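Local coordinates for uncharacterized protein (Staphylococcus aureus subsp. aureus, PDB 3H04) that is of unknown function but has an alpha/beta-hydrolase fold of the feruloyl-esterase-related kind and is probably a serine hydrolase, at residues E152-Q157 against R172-V177. Numbering follows the deposited sequence.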
loop_
_atom_site.group_PDB
_atom_site.type_symbol
_atom_site.label_atom_id
_atom_site.label_comp_id
_atom_site.label_asym_id
_atom_site.label_seq_id
_atom_site.Cartn_x
_atom_site.Cartn_y
_atom_site.Cartn_z
ATOM N N GLU A 152 23.691 -13.045 -3.781
ATOM C CA GLU A 152 23.296 -12.677 -2.417
ATOM C C GLU A 152 24.178 -11.604 -1.772
ATOM O O GLU A 152 23.746 -10.959 -0.819
ATOM C CB GLU A 152 23.348 -13.919 -1.494
ATOM C CG GLU A 152 22.262 -14.968 -1.700
ATOM C CD GLU A 152 22.459 -16.215 -0.801
ATOM O OE1 GLU A 152 23.475 -16.945 -0.947
ATOM O OE2 GLU A 152 21.591 -16.465 0.061
ATOM N N THR A 153 25.418 -11.460 -2.229
ATOM C CA THR A 153 26.277 -10.403 -1.686
ATOM C C THR A 153 25.820 -9.099 -2.292
ATOM O O THR A 153 25.647 -8.139 -1.575
ATOM C CB THR A 153 27.756 -10.578 -1.975
ATOM O OG1 THR A 153 28.247 -11.669 -1.205
ATOM C CG2 THR A 153 28.557 -9.301 -1.602
ATOM N N MET A 154 25.667 -9.108 -3.623
ATOM C CA MET A 154 25.120 -7.992 -4.392
ATOM C C MET A 154 23.887 -7.480 -3.659
ATOM O O MET A 154 23.809 -6.304 -3.342
ATOM C CB MET A 154 24.787 -8.457 -5.831
ATOM C CG MET A 154 24.922 -7.419 -6.960
ATOM S SD MET A 154 23.325 -6.710 -7.394
ATOM C CE MET A 154 22.763 -6.392 -5.737
ATOM N N ILE A 155 22.954 -8.377 -3.335
ATOM C CA ILE A 155 21.694 -7.996 -2.667
ATOM C C ILE A 155 21.893 -7.552 -1.222
ATOM O O ILE A 155 21.288 -6.566 -0.792
ATOM C CB ILE A 155 20.613 -9.116 -2.768
ATOM C CG1 ILE A 155 20.432 -9.576 -4.238
ATOM C CG2 ILE A 155 19.296 -8.684 -2.169
ATOM C CD1 ILE A 155 20.152 -8.478 -5.233
ATOM N N ALA A 156 22.799 -8.200 -0.482
ATOM C CA ALA A 156 23.002 -7.808 0.906
ATOM C C ALA A 156 23.588 -6.399 0.966
ATOM O O ALA A 156 23.318 -5.638 1.886
ATOM C CB ALA A 156 23.897 -8.782 1.599
ATOM N N GLN A 157 24.381 -6.028 -0.025
ATOM C CA GLN A 157 24.967 -4.687 -0.006
ATOM C C GLN A 157 23.989 -3.594 -0.444
ATOM O O GLN A 157 24.356 -2.418 -0.481
ATOM C CB GLN A 157 26.276 -4.654 -0.816
ATOM C CG GLN A 157 27.395 -5.548 -0.231
ATOM C CD GLN A 157 27.682 -5.285 1.273
ATOM O OE1 GLN A 157 27.521 -6.177 2.116
ATOM N NE2 GLN A 157 28.070 -4.052 1.604
ATOM N N ARG A 172 17.838 -0.175 -4.529
ATOM C CA ARG A 172 17.347 -1.001 -3.484
ATOM C C ARG A 172 16.254 -1.920 -4.024
ATOM O O ARG A 172 16.100 -3.038 -3.527
ATOM C CB ARG A 172 16.787 -0.107 -2.360
ATOM C CG ARG A 172 16.272 -0.900 -1.200
ATOM C CD ARG A 172 15.932 0.007 -0.076
ATOM N NE ARG A 172 15.300 -0.792 0.922
ATOM C CZ ARG A 172 15.845 -1.195 2.050
ATOM N NH1 ARG A 172 17.067 -0.802 2.418
ATOM N NH2 ARG A 172 15.123 -2.003 2.821
ATOM N N PHE A 173 15.518 -1.465 -5.025
ATOM C CA PHE A 173 14.439 -2.295 -5.576
ATOM C C PHE A 173 14.851 -3.692 -6.058
ATOM O O PHE A 173 14.007 -4.610 -6.099
ATOM C CB PHE A 173 13.683 -1.536 -6.635
ATOM C CG PHE A 173 14.234 -1.673 -7.945
ATOM C CD1 PHE A 173 13.876 -2.756 -8.704
ATOM C CD2 PHE A 173 15.150 -0.764 -8.437
ATOM C CE1 PHE A 173 14.357 -2.950 -9.886
ATOM C CE2 PHE A 173 15.642 -0.974 -9.726
ATOM C CZ PHE A 173 15.242 -2.077 -10.430
ATOM N N LEU A 174 16.148 -3.895 -6.329
ATOM C CA LEU A 174 16.619 -5.225 -6.716
ATOM C C LEU A 174 16.465 -6.238 -5.611
ATOM O O LEU A 174 16.417 -7.414 -5.901
ATOM C CB LEU A 174 18.082 -5.188 -7.160
ATOM C CG LEU A 174 18.323 -4.477 -8.486
ATOM C CD1 LEU A 174 19.845 -4.259 -8.677
ATOM C CD2 LEU A 174 17.693 -5.227 -9.675
ATOM N N ILE A 175 16.427 -5.787 -4.353
ATOM C CA ILE A 175 16.160 -6.700 -3.220
ATOM C C ILE A 175 14.788 -7.372 -3.403
ATOM O O ILE A 175 14.625 -8.580 -3.161
ATOM C CB ILE A 175 16.162 -5.965 -1.875
ATOM C CG1 ILE A 175 17.514 -5.314 -1.564
ATOM C CG2 ILE A 175 15.826 -6.947 -0.702
ATOM C CD1 ILE A 175 17.302 -4.278 -0.394
ATOM N N TYR A 176 13.823 -6.600 -3.878
ATOM C CA TYR A 176 12.453 -7.105 -4.126
ATOM C C TYR A 176 12.403 -8.012 -5.386
ATOM O O TYR A 176 11.746 -9.060 -5.380
ATOM C CB TYR A 176 11.485 -5.944 -4.272
ATOM C CG TYR A 176 10.093 -6.374 -4.711
ATOM C CD1 TYR A 176 9.228 -7.024 -3.796
ATOM C CD2 TYR A 176 9.683 -6.238 -6.005
ATOM C CE1 TYR A 176 8.004 -7.499 -4.165
ATOM C CE2 TYR A 176 8.387 -6.648 -6.399
ATOM C CZ TYR A 176 7.549 -7.278 -5.457
ATOM O OH TYR A 176 6.270 -7.780 -5.732
ATOM N N VAL A 177 13.078 -7.600 -6.452
ATOM C CA VAL A 177 13.156 -8.414 -7.663
ATOM C C VAL A 177 13.755 -9.776 -7.319
ATOM O O VAL A 177 13.262 -10.847 -7.747
ATOM C CB VAL A 177 14.032 -7.684 -8.741
ATOM C CG1 VAL A 177 14.450 -8.648 -9.823
ATOM C CG2 VAL A 177 13.249 -6.470 -9.427
#
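I175, which packs on I155 across the contact, also lays its CD1 over the centre of one face of the R172 guanidinium, 4.2 Å above the plane. The guanidinium itself is held by E72 in a salt bridge and by hydrogen bonds to M41 O and Q168. Between the helices the contact is apolar. I155 makes the contact with both its branches. CG2, anti to the backbone N, reaches I175 and lies 3.9 Å from I175 CG1 and equally close to I175 CA. The two isoleucine side chains run alongside one another, pointing opposite ways. The other branch of I155 runs beside its own backbone N (chi1 -51°) and carries CD1 to L174. There CD1 sits 3.9 Å from L174 O and 4.3 Å from L174 CB. In one of its two conformers M154 brings SD within 4.4 Å of L174 CD1, a doubtful contact. The axes of 152-156 and 173-177 come within 9.7 Å, with their directions 138° apart, well off antiparallel. I155 also touches Y178, further along helix 173-182, and I150 in the preceding loop. L174 extends the apolar packing to I146 of helix 141-147, so three helices meet here, within the helical insertion between strands 121-125 and 212-217.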